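Long-range contacts in cellulase (Clostridium cellulovorans, PDB 6UI3), which probably hydrolyses internal beta-1,4 linkages of cellulose and related plant polysaccharides, through the glycoside hydrolase family 5 catalytic domain that this chain represents: residues D4-P8 against N93-A97; N28-T32 against N44-T48; K50-L55 against L319-L324; A273-D278 against G313-G317; T287-S292 against M335-F339. The contacts are given in a common frame with arbitrary orientation. Where two conformers were deposited one is given. Residues are numbered along the deposited sequence.

Contact 1: residues D4-P8 against N93-A97. With EDO (1,2-ethanediol), chain B.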
# COMPACT_ATOMS: atom_id res chain seq x y z
N ASP A 4 -22.34 8.21 18.28
CA ASP A 4 -22.74 6.83 18.54
C ASP A 4 -21.64 5.85 18.11
O ASP A 4 -21.39 4.85 18.78
CB ASP A 4 -24.05 6.51 17.84
N TYR A 5 -20.98 6.14 16.99
CA TYR A 5 -19.93 5.26 16.50
C TYR A 5 -18.73 5.30 17.42
O TYR A 5 -18.29 6.37 17.85
CB TYR A 5 -19.51 5.66 15.08
CG TYR A 5 -18.28 4.92 14.59
CD1 TYR A 5 -17.02 5.51 14.61
CD2 TYR A 5 -18.37 3.61 14.11
CE1 TYR A 5 -15.90 4.83 14.16
CE2 TYR A 5 -17.26 2.92 13.67
CZ TYR A 5 -16.02 3.54 13.69
OH TYR A 5 -14.93 2.85 13.25
N THR A 6 -18.19 4.12 17.73
CA THR A 6 -16.90 3.99 18.39
C THR A 6 -16.06 3.03 17.57
O THR A 6 -16.57 2.09 16.95
CB THR A 6 -17.03 3.50 19.83
OG1 THR A 6 -17.66 2.21 19.84
CG2 THR A 6 -17.86 4.47 20.65
N HIS A 7 -14.75 3.26 17.55
CA HIS A 7 -13.90 2.45 16.70
C HIS A 7 -13.89 1.00 17.19
O HIS A 7 -13.99 0.73 18.38
CB HIS A 7 -12.49 3.03 16.64
CG HIS A 7 -11.73 2.97 17.93
ND1 HIS A 7 -11.60 4.06 18.77
CD2 HIS A 7 -10.99 1.98 18.48
CE1 HIS A 7 -10.85 3.72 19.81
NE2 HIS A 7 -10.46 2.47 19.65
N PRO A 8 -13.79 0.05 16.26
CA PRO A 8 -13.78 -1.35 16.68
C PRO A 8 -12.47 -1.72 17.35
O PRO A 8 -11.40 -1.16 17.05
CB PRO A 8 -13.95 -2.11 15.35
CG PRO A 8 -13.34 -1.21 14.35
CD PRO A 8 -13.69 0.19 14.80
N ASN A 93 -11.17 5.50 10.38
CA ASN A 93 -12.51 5.13 10.81
C ASN A 93 -13.55 5.23 9.71
O ASN A 93 -14.59 4.58 9.83
CB ASN A 93 -12.86 5.90 12.07
CG ASN A 93 -12.26 5.27 13.30
OD1 ASN A 93 -12.46 4.08 13.55
ND2 ASN A 93 -11.52 6.03 14.07
N TYR A 94 -13.32 6.00 8.64
CA TYR A 94 -14.23 5.91 7.50
C TYR A 94 -14.24 4.49 6.94
O TYR A 94 -15.28 3.99 6.50
CB TYR A 94 -13.82 6.87 6.39
CG TYR A 94 -13.86 8.36 6.68
CD1 TYR A 94 -14.65 8.89 7.69
CD2 TYR A 94 -13.10 9.24 5.91
CE1 TYR A 94 -14.67 10.27 7.94
CE2 TYR A 94 -13.11 10.61 6.15
CZ TYR A 94 -13.89 11.11 7.16
OH TYR A 94 -13.91 12.48 7.41
N ALA A 95 -13.07 3.84 6.94
CA ALA A 95 -12.97 2.46 6.48
C ALA A 95 -13.49 1.49 7.53
O ALA A 95 -14.31 0.62 7.22
CB ALA A 95 -11.51 2.12 6.15
N LEU A 96 -13.04 1.63 8.77
CA LEU A 96 -13.42 0.65 9.78
C LEU A 96 -14.92 0.68 10.06
O LEU A 96 -15.50 -0.36 10.38
CB LEU A 96 -12.64 0.87 11.07
CG LEU A 96 -11.12 0.71 11.01
CD1 LEU A 96 -10.49 0.93 12.38
CD2 LEU A 96 -10.73 -0.66 10.45
N ALA A 97 -15.56 1.86 9.96
CA ALA A 97 -17.01 1.94 10.18
C ALA A 97 -17.78 1.21 9.10
O ALA A 97 -18.95 0.86 9.32
CB ALA A 97 -17.46 3.41 10.25
C1 EDO B . -21.40 -1.99 6.10
O1 EDO B . -20.85 -0.75 5.64
C2 EDO B . -20.49 -2.66 7.13
O2 EDO B . -20.43 -1.89 8.34
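Helix 82-96 meets the N-terminal tail of the chain at its last turn, and Asn93 provides the polar point of the meeting. Its side-chain OD1 accepts a hydrogen bond from Tyr5 OH at 2.8 Å, lying at the edge of the phenol ring close to its plane; the same OD1 comes within 3.3 Å of His7 CB. The amide's other end is also used, since ND2 bonds Tyr141. One turn on, Leu96 offers its CB to both Pro8 CD (3.9 Å) and Tyr5 OH (3.7 Å). Ala97, whose backbone N is bonded to Asn93 O, places its CB 3.5 Å from Tyr5 CE2, while its carbonyl O holds a weak hydrogen bond of 3.3 Å from O2 of an ethanediol that probably came from the crystallisation liquor. On the tail side, His7 stacks on Tyr141 and bonds Asp140. One directed hydrogen bond with a few apolar touches, burying 245 Å² in all, implies that the extended tail is laid against the barrel's surface rather than built into its core.

Contact 2: residues N28-T32 against N44-T48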
# COMPACT_ATOMS: atom_id res chain seq x y z
N ASN A 28 -6.31 2.29 -2.92
CA ASN A 28 -5.50 3.28 -2.23
C ASN A 28 -6.12 4.67 -2.35
O ASN A 28 -6.50 5.10 -3.45
CB ASN A 28 -4.10 3.44 -2.86
CG ASN A 28 -3.16 2.31 -2.54
OD1 ASN A 28 -2.33 2.41 -1.63
ND2 ASN A 28 -3.24 1.24 -3.32
N LEU A 29 -6.12 5.41 -1.24
CA LEU A 29 -6.47 6.83 -1.18
C LEU A 29 -5.28 7.66 -1.67
O LEU A 29 -4.53 8.27 -0.91
CB LEU A 29 -6.88 7.18 0.25
CG LEU A 29 -7.40 8.59 0.49
CD1 LEU A 29 -8.73 8.83 -0.19
CD2 LEU A 29 -7.52 8.85 2.00
N GLY A 30 -5.09 7.65 -2.99
CA GLY A 30 -3.88 8.21 -3.58
C GLY A 30 -3.89 9.72 -3.67
O GLY A 30 -4.94 10.36 -3.81
N ASN A 31 -2.69 10.29 -3.65
CA ASN A 31 -2.49 11.74 -3.79
C ASN A 31 -3.35 12.52 -2.79
O ASN A 31 -4.01 13.52 -3.12
CB ASN A 31 -2.74 12.20 -5.23
CG ASN A 31 -1.62 11.80 -6.17
OD1 ASN A 31 -0.83 10.91 -5.88
ND2 ASN A 31 -1.58 12.45 -7.34
N THR A 32 -3.33 12.06 -1.55
CA THR A 32 -4.17 12.62 -0.49
C THR A 32 -3.27 12.92 0.72
O THR A 32 -2.56 13.92 0.70
CB THR A 32 -5.36 11.70 -0.25
OG1 THR A 32 -6.02 11.47 -1.51
CG2 THR A 32 -6.38 12.33 0.67
N ASN A 44 -6.60 17.17 -4.48
CA ASN A 44 -7.76 16.34 -4.18
C ASN A 44 -8.59 16.95 -3.07
O ASN A 44 -8.08 17.75 -2.26
CB ASN A 44 -7.32 14.92 -3.88
CG ASN A 44 -7.08 14.13 -5.15
OD1 ASN A 44 -7.68 14.42 -6.18
ND2 ASN A 44 -6.18 13.16 -5.09
N PRO A 45 -9.88 16.62 -3.01
CA PRO A 45 -10.75 17.18 -1.98
C PRO A 45 -10.50 16.53 -0.63
O PRO A 45 -9.86 15.48 -0.52
CB PRO A 45 -12.15 16.84 -2.49
CG PRO A 45 -11.95 15.56 -3.24
CD PRO A 45 -10.61 15.72 -3.92
N VAL A 46 -11.00 17.18 0.42
CA VAL A 46 -11.00 16.57 1.74
C VAL A 46 -11.80 15.28 1.68
O VAL A 46 -12.90 15.23 1.13
CB VAL A 46 -11.58 17.56 2.76
CG1 VAL A 46 -11.68 16.89 4.14
CG2 VAL A 46 -10.71 18.81 2.85
N THR A 47 -11.24 14.22 2.23
CA THR A 47 -11.88 12.90 2.20
C THR A 47 -13.09 12.86 3.12
O THR A 47 -13.10 13.47 4.19
CB THR A 47 -10.86 11.86 2.65
OG1 THR A 47 -9.64 12.01 1.90
CG2 THR A 47 -11.35 10.46 2.43
N THR A 48 -14.12 12.11 2.71
CA THR A 48 -15.35 11.96 3.49
C THR A 48 -15.71 10.49 3.67
O THR A 48 -15.32 9.63 2.87
CB THR A 48 -16.55 12.66 2.83
OG1 THR A 48 -16.83 11.98 1.60
CG2 THR A 48 -16.26 14.12 2.58
O HOH W 1 -4.38 16.33 -2.57
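Where strand 25-29 runs out into its loop, the chain turns back past the segment that leads into helix 49-58. This is the loop after the first strand, at the C-terminal end of the barrel strands, the end that carries the active site in TIM barrels. Leu29, the centre of an inverse gamma turn, bends the backbone away from strand geometry and brings its CD2 to 3.8 Å from Thr47 OG1, a hydroxyl whose polar partner is Glu39. Gly30 lends its carbonyl O to the hydroxyl of Thr32 (OG1 to O, 2.8 Å), a bond that tightens the turn locally. The main link across the two segments comes at Asn31: its carbonyl O accepts from Asn44 ND2 at 3.0 Å, and water 1 donates to the same oxygen (2.9 Å) while accepting from Asn44 N (3.0 Å). Thr32 ends the walk with its CG2 3.5 Å from Thr47 OG1. Around this pair, Asn44 also bonds Asn306 and Asn307 beyond the last strand, and Arg321 reaches Gly30 O and Thr32 OG1. A direct hydrogen bond and a water bridge, both ending on Asn31 O, join the segments, consistent with a buried loop in which that carbonyl and the amide groups of Asn44 are paired instead of left without partners.

Contact 3: residues K50-L55 against L319-L324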
# COMPACT_ATOMS: atom_id res chain seq x y z
N LYS A 50 -18.60 9.28 3.06
CA LYS A 50 -19.41 8.89 1.91
C LYS A 50 -18.56 8.32 0.78
O LYS A 50 -19.02 7.43 0.05
CB LYS A 50 -20.24 10.08 1.41
CG LYS A 50 -21.41 10.41 2.31
CD LYS A 50 -22.27 11.53 1.73
CE LYS A 50 -23.39 11.91 2.69
NZ LYS A 50 -24.30 12.97 2.15
N MET A 51 -17.33 8.79 0.62
CA MET A 51 -16.45 8.19 -0.39
C MET A 51 -16.20 6.72 -0.09
O MET A 51 -16.22 5.88 -1.00
CB MET A 51 -15.13 8.96 -0.45
CG MET A 51 -15.30 10.38 -0.93
SD MET A 51 -13.78 11.34 -0.80
CE MET A 51 -14.39 12.99 -1.14
N PHE A 52 -15.95 6.40 1.18
CA PHE A 52 -15.71 5.02 1.59
C PHE A 52 -16.99 4.20 1.51
O PHE A 52 -16.95 3.03 1.11
CB PHE A 52 -15.14 5.00 3.01
CG PHE A 52 -13.68 5.36 3.08
CD1 PHE A 52 -13.24 6.65 2.80
CD2 PHE A 52 -12.74 4.41 3.46
CE1 PHE A 52 -11.88 6.97 2.88
CE2 PHE A 52 -11.39 4.73 3.54
CZ PHE A 52 -10.96 6.01 3.25
N ASP A 53 -18.14 4.80 1.87
CA ASP A 53 -19.42 4.12 1.70
C ASP A 53 -19.59 3.68 0.25
O ASP A 53 -20.09 2.58 -0.03
CB ASP A 53 -20.58 5.07 2.03
CG ASP A 53 -20.63 5.53 3.47
OD1 ASP A 53 -19.94 4.98 4.35
OD2 ASP A 53 -21.43 6.46 3.73
N THR A 54 -19.23 4.56 -0.69
CA THR A 54 -19.37 4.27 -2.11
C THR A 54 -18.45 3.13 -2.53
O THR A 54 -18.86 2.24 -3.29
CB THR A 54 -19.09 5.55 -2.91
OG1 THR A 54 -20.06 6.57 -2.56
CG2 THR A 54 -19.16 5.31 -4.39
N LEU A 55 -17.22 3.13 -2.03
CA LEU A 55 -16.29 2.04 -2.33
C LEU A 55 -16.81 0.71 -1.78
O LEU A 55 -16.74 -0.32 -2.46
CB LEU A 55 -14.92 2.35 -1.74
CG LEU A 55 -14.17 3.52 -2.37
CD1 LEU A 55 -12.99 3.87 -1.52
CD2 LEU A 55 -13.72 3.20 -3.79
N LEU A 319 -12.71 6.11 -8.72
CA LEU A 319 -13.79 6.82 -8.04
C LEU A 319 -13.62 8.31 -8.28
O LEU A 319 -12.61 8.90 -7.88
CB LEU A 319 -13.73 6.53 -6.54
CG LEU A 319 -14.69 7.36 -5.70
CD1 LEU A 319 -16.15 6.96 -6.01
CD2 LEU A 319 -14.39 7.21 -4.22
N ASN A 320 -14.58 8.93 -8.96
CA ASN A 320 -14.57 10.38 -9.10
C ASN A 320 -15.03 10.95 -7.77
O ASN A 320 -16.21 10.84 -7.41
CB ASN A 320 -15.47 10.81 -10.26
CG ASN A 320 -15.52 12.30 -10.42
OD1 ASN A 320 -15.45 13.04 -9.44
ND2 ASN A 320 -15.62 12.76 -11.66
N ARG A 321 -14.12 11.57 -7.02
CA ARG A 321 -14.44 12.01 -5.67
C ARG A 321 -15.31 13.25 -5.63
O ARG A 321 -15.85 13.57 -4.57
CB ARG A 321 -13.17 12.24 -4.85
CG ARG A 321 -12.33 10.98 -4.67
CD ARG A 321 -11.12 11.22 -3.78
NE ARG A 321 -10.04 10.29 -4.07
CZ ARG A 321 -8.81 10.42 -3.61
NH1 ARG A 321 -8.52 11.41 -2.78
NH2 ARG A 321 -7.86 9.58 -3.98
N LYS A 322 -15.45 13.98 -6.74
CA LYS A 322 -16.30 15.16 -6.75
C LYS A 322 -17.77 14.79 -6.65
O LYS A 322 -18.54 15.49 -6.01
CB LYS A 322 -16.04 15.99 -8.01
CG LYS A 322 -16.77 17.34 -8.00
CD LYS A 322 -16.37 18.23 -9.17
CE LYS A 322 -15.19 19.13 -8.83
NZ LYS A 322 -14.65 19.80 -10.05
N ASN A 323 -18.18 13.69 -7.29
CA ASN A 323 -19.60 13.33 -7.30
C ASN A 323 -19.84 11.86 -6.96
O ASN A 323 -21.00 11.40 -7.05
CB ASN A 323 -20.26 13.72 -8.63
CG ASN A 323 -19.69 13.00 -9.80
OD1 ASN A 323 -18.87 12.11 -9.65
ND2 ASN A 323 -20.14 13.36 -10.99
N LEU A 324 -18.81 11.14 -6.55
CA LEU A 324 -18.92 9.78 -6.02
C LEU A 324 -19.44 8.79 -7.07
O LEU A 324 -20.30 7.96 -6.79
CB LEU A 324 -19.78 9.70 -4.76
CG LEU A 324 -19.46 10.67 -3.63
CD1 LEU A 324 -20.36 10.44 -2.44
CD2 LEU A 324 -18.06 10.46 -3.26
O HOH W 2 -22.20 6.97 -4.71
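Apolar packing dominates the joint between helix 49-58 and the loop that follows the last barrel strand. Met51 covers the most on the helical side: its CG sits 3.6 Å from Leu324 CD2, its CB 4.2 Å from Leu319 CD2, and its CE 4.0 Å from Arg321 CB. Leu319 spreads over a full helical turn, its CD1 3.8 Å from Thr54 CG2 and its CD2 4.1 Å from Leu55 CD2, while Leu324 also reaches Lys50, CD1 to CB at 3.9 Å. Polar links are few. No direct hydrogen bond crosses, but water 2 donates both to Thr54 OG1 (3.1 Å) and to Leu324 O (3.0 Å). Within the loop, Asn320 OD1 accepts from Lys322 N at 2.9 Å, an Asx turn that helps shape the bend between the two leucines. Arg321 directs its guanidinium elsewhere, to Thr32 and Gly30. Joining the helix after the first strand to the loop after the eighth, the arrangement belongs to the closure of a (beta/alpha)8, or TIM, barrel.

Contact 4: residues A273-D278 against G313-G317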
# COMPACT_ATOMS: atom_id res chain seq x y z
N ALA A 273 -1.99 -0.70 -10.91
CA ALA A 273 -2.97 -0.02 -11.75
C ALA A 273 -2.48 -0.13 -13.19
O ALA A 273 -1.36 -0.57 -13.45
CB ALA A 273 -3.15 1.45 -11.38
N ILE A 274 -3.35 0.27 -14.13
CA ILE A 274 -2.96 0.49 -15.52
C ILE A 274 -3.48 1.86 -15.93
O ILE A 274 -4.69 2.13 -15.84
CB ILE A 274 -3.43 -0.63 -16.47
CG1 ILE A 274 -3.12 -0.25 -17.93
CG2 ILE A 274 -4.90 -1.00 -16.26
CD1 ILE A 274 -3.17 -1.40 -18.91
N THR A 275 -2.57 2.74 -16.34
CA THR A 275 -2.92 4.12 -16.66
C THR A 275 -3.77 4.21 -17.92
O THR A 275 -3.64 3.42 -18.87
CB THR A 275 -1.63 4.95 -16.75
OG1 THR A 275 -1.95 6.34 -16.73
CG2 THR A 275 -0.80 4.63 -17.99
N ASP A 276 -4.68 5.19 -17.92
CA ASP A 276 -5.59 5.38 -19.04
C ASP A 276 -4.83 5.94 -20.24
O ASP A 276 -4.33 7.07 -20.20
CB ASP A 276 -6.73 6.33 -18.65
CG ASP A 276 -7.88 6.32 -19.62
OD1 ASP A 276 -7.84 5.59 -20.62
OD2 ASP A 276 -8.85 7.10 -19.37
N LYS A 277 -4.79 5.18 -21.32
CA LYS A 277 -4.28 5.62 -22.61
C LYS A 277 -5.39 5.55 -23.65
O LYS A 277 -5.15 5.23 -24.82
CB LYS A 277 -3.05 4.80 -23.01
CG LYS A 277 -1.91 4.89 -22.01
CD LYS A 277 -0.69 4.11 -22.44
CE LYS A 277 0.36 4.05 -21.37
NZ LYS A 277 1.61 3.40 -21.86
N ASP A 278 -6.63 5.81 -23.22
CA ASP A 278 -7.81 5.72 -24.08
C ASP A 278 -7.94 4.32 -24.67
O ASP A 278 -8.28 4.14 -25.84
CB ASP A 278 -7.80 6.84 -25.12
CG ASP A 278 -7.67 8.20 -24.47
OD1 ASP A 278 -6.71 8.94 -24.79
OD2 ASP A 278 -8.50 8.52 -23.59
N GLY A 313 -0.80 13.57 -16.95
CA GLY A 313 -0.34 12.91 -15.76
C GLY A 313 -0.70 11.43 -15.73
O GLY A 313 -0.99 10.82 -16.76
N GLU A 314 -0.64 10.85 -14.54
CA GLU A 314 -0.96 9.44 -14.35
C GLU A 314 -2.48 9.34 -14.23
O GLU A 314 -3.07 9.76 -13.22
CB GLU A 314 -0.25 8.89 -13.11
CG GLU A 314 1.27 8.83 -13.26
CD GLU A 314 2.00 8.26 -12.04
OE1 GLU A 314 1.37 8.03 -10.99
OE2 GLU A 314 3.22 8.02 -12.16
N ARG A 315 -3.13 8.81 -15.26
CA ARG A 315 -4.59 8.80 -15.34
C ARG A 315 -5.07 7.49 -14.71
O ARG A 315 -5.29 6.48 -15.39
CB ARG A 315 -5.05 8.96 -16.78
CG ARG A 315 -4.58 10.28 -17.39
CD ARG A 315 -4.69 10.26 -18.91
NE ARG A 315 -6.09 10.33 -19.35
CZ ARG A 315 -6.53 9.94 -20.54
NH1 ARG A 315 -5.70 9.43 -21.43
NH2 ARG A 315 -7.82 10.06 -20.84
N LEU A 316 -5.23 7.52 -13.39
CA LEU A 316 -5.44 6.32 -12.59
C LEU A 316 -6.73 6.39 -11.78
O LEU A 316 -6.96 5.53 -10.92
CB LEU A 316 -4.23 6.09 -11.68
CG LEU A 316 -2.92 5.82 -12.41
CD1 LEU A 316 -1.74 5.80 -11.45
CD2 LEU A 316 -3.01 4.52 -13.18
N GLY A 317 -7.57 7.38 -12.02
CA GLY A 317 -8.80 7.50 -11.25
C GLY A 317 -9.78 6.37 -11.53
O GLY A 317 -9.96 5.94 -12.67
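Two loops meet here through backbone groups and one arginine. Asp276 N donates to Arg315 O at 2.9 Å, and Arg315 N in turn donates to Thr275 OG1 at 3.1 Å, so both polar backbone atoms of Arg315 find partners in the other loop. Its guanidinium is shared by two acids. Asp278 OD2, near the guanidinium plane, takes a hydrogen-bonded salt bridge from NH2 (3.2 Å); Asp276 OD2 lies over the face, 3.5 Å from NH2, and is held by charge alone. Arg315 NE bonds weakly to Gly310 O. Asp276 OD1 accepts from Asp278 N at 2.9 Å, an Asx turn consistent with both carboxylates lying beside the arginine. Lys277 points away, its NZ satisfied by Thr237 and the carbonyls of Asn228, Asn232 and Pro238. The apolar part is Leu316 CD2 on Ala273 CB at 3.6 Å. The loops after the seventh and eighth strands of the (beta/alpha)8 barrel are thereby tied, with Trp303 of strand 301-305 against Ala273 and Ile274, and helix 280-296 packed on Ile274.

Contact 5: residues T287-S292 against M335-F339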
# COMPACT_ATOMS: atom_id res chain seq x y z
N THR A 287 -6.67 -5.87 -16.16
CA THR A 287 -7.08 -5.89 -14.76
C THR A 287 -7.64 -7.25 -14.39
O THR A 287 -7.31 -7.81 -13.33
CB THR A 287 -8.07 -4.76 -14.50
OG1 THR A 287 -7.45 -3.50 -14.77
CG2 THR A 287 -8.56 -4.77 -13.07
N LYS A 288 -8.45 -7.83 -15.27
CA LYS A 288 -8.96 -9.18 -15.04
C LYS A 288 -7.82 -10.18 -14.93
O LYS A 288 -7.76 -10.98 -13.99
CB LYS A 288 -9.90 -9.55 -16.20
CG LYS A 288 -10.34 -11.00 -16.23
CD LYS A 288 -11.26 -11.33 -15.09
CE LYS A 288 -11.57 -12.83 -15.04
NZ LYS A 288 -12.24 -13.34 -16.26
N PHE A 289 -6.89 -10.14 -15.89
CA PHE A 289 -5.77 -11.07 -15.88
C PHE A 289 -4.93 -10.90 -14.62
O PHE A 289 -4.53 -11.88 -13.98
CB PHE A 289 -4.89 -10.87 -17.12
CG PHE A 289 -3.77 -11.85 -17.20
CD1 PHE A 289 -3.95 -13.06 -17.83
CD2 PHE A 289 -2.56 -11.59 -16.60
CE1 PHE A 289 -2.92 -13.99 -17.87
CE2 PHE A 289 -1.53 -12.51 -16.66
CZ PHE A 289 -1.71 -13.70 -17.28
N TYR A 290 -4.61 -9.65 -14.30
CA TYR A 290 -3.74 -9.34 -13.16
C TYR A 290 -4.35 -9.85 -11.87
O TYR A 290 -3.70 -10.58 -11.10
CB TYR A 290 -3.54 -7.83 -13.11
CG TYR A 290 -2.45 -7.35 -12.19
CD1 TYR A 290 -2.59 -7.42 -10.80
CD2 TYR A 290 -1.29 -6.80 -12.70
CE1 TYR A 290 -1.59 -6.98 -9.95
CE2 TYR A 290 -0.28 -6.36 -11.84
CZ TYR A 290 -0.45 -6.45 -10.47
OH TYR A 290 0.53 -6.01 -9.59
N VAL A 291 -5.60 -9.49 -11.60
CA VAL A 291 -6.21 -9.90 -10.34
C VAL A 291 -6.41 -11.41 -10.31
O VAL A 291 -6.24 -12.04 -9.26
CB VAL A 291 -7.50 -9.11 -10.06
CG1 VAL A 291 -8.18 -9.60 -8.79
CG2 VAL A 291 -7.18 -7.63 -9.93
N SER A 292 -6.78 -12.03 -11.43
CA SER A 292 -6.92 -13.48 -11.44
C SER A 292 -5.60 -14.16 -11.08
O SER A 292 -5.58 -15.11 -10.29
CB SER A 292 -7.39 -13.95 -12.81
OG SER A 292 -7.39 -15.37 -12.86
N MET A 335 -11.90 -6.34 -11.64
CA MET A 335 -11.31 -6.79 -10.39
C MET A 335 -12.16 -7.88 -9.76
O MET A 335 -11.64 -8.90 -9.31
CB MET A 335 -11.14 -5.61 -9.43
CG MET A 335 -10.15 -4.55 -9.89
SD MET A 335 -9.83 -3.19 -8.74
CE MET A 335 -9.57 -1.87 -9.89
N LYS A 336 -13.48 -7.67 -9.73
CA LYS A 336 -14.38 -8.68 -9.18
C LYS A 336 -14.29 -9.97 -9.97
O LYS A 336 -14.26 -11.07 -9.39
CB LYS A 336 -15.82 -8.18 -9.18
CG LYS A 336 -16.06 -7.07 -8.23
CD LYS A 336 -17.48 -6.58 -8.40
CE LYS A 336 -17.78 -5.50 -7.42
NZ LYS A 336 -19.15 -4.97 -7.64
N ASP A 337 -14.27 -9.87 -11.29
CA ASP A 337 -14.24 -11.07 -12.11
C ASP A 337 -12.92 -11.81 -11.95
O ASP A 337 -12.90 -13.05 -12.00
CB ASP A 337 -14.47 -10.72 -13.58
CG ASP A 337 -15.88 -10.24 -13.88
OD1 ASP A 337 -16.79 -10.40 -13.04
OD2 ASP A 337 -16.09 -9.71 -14.99
N GLY A 338 -11.82 -11.09 -11.73
CA GLY A 338 -10.56 -11.76 -11.50
C GLY A 338 -10.48 -12.40 -10.13
O GLY A 338 -9.86 -13.46 -9.97
N PHE A 339 -11.11 -11.78 -9.13
CA PHE A 339 -11.07 -12.28 -7.76
C PHE A 339 -11.98 -13.49 -7.56
O PHE A 339 -11.60 -14.43 -6.87
CB PHE A 339 -11.46 -11.16 -6.79
CG PHE A 339 -11.40 -11.59 -5.36
CD1 PHE A 339 -10.18 -11.70 -4.71
CD2 PHE A 339 -12.54 -11.93 -4.67
CE1 PHE A 339 -10.10 -12.10 -3.42
CE2 PHE A 339 -12.47 -12.35 -3.34
CZ PHE A 339 -11.24 -12.46 -2.72
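Val291 lies over the turn of the C-terminal helix that runs from Met335 to Phe339, its CG1 3.6 Å from Met335 O, 3.7 Å from Phe339 N and 4.1 Å from Phe339 CB, with CG2 4.3 Å from Met335 CG. One turn earlier, Thr287 CG2 meets Met335 CG at 3.6 Å, while the Thr287 hydroxyl bonds back to Arg283 O in its own helix. Gly338 is what lets the backbones come so close. Its CA is 4.0 Å from that of Ser292, and a CB there would point straight at the neighbouring helix and clash with Lys288 O and Ser292 N. Without one, Ser292 CA makes a CA-H...O contact to Gly338 O at 3.3 Å. Lys288 lays its aliphatic chain along the outer margin, CD 3.6 Å from Asp337 CB and 3.4 Å from Gly338 N. The segment axes approach to 7.3 Å and cross at -37°. These are the helices after the seventh and eighth strands, packed side by side in the outer layer of the TIM barrel; deeper in, Met335 also packs on Ile25 and Trp303, where the first and last strands adjoin. With no hydrogen bond between the segments, the contact depends on close fit: apolar side chains and a bare glycine surface hold the two helices together, while Thr287 and Asp337, whose OD1 bonds Gln333, find polar partners within their own helices.

Overall arrangement
In this (beta/alpha)8 barrel the five contacts show how loops and helices join around a closed sheet. Contact 1 packs the N-terminal tail on helix 82-96, which touches helix 49-58 of contact 3. Contacts 2 and 3, centres about 10 Å apart, meet directly through Arg321. Contact 4, about 17 Å from contact 2 between centres, joins the loops after strands 267-272 and 301-305; contact 5 packs helices 280-296 and 329-339, touching contact 4 at Ile274 and Thr287. Along the chain contact 2 falls within the span of contact 1 and contact 4 within that of contact 3, while contact 5 crosses contacts 3 and 4, and contact 3 crosses contact 1. The first and last barrel units are thus joined, closing the barrel.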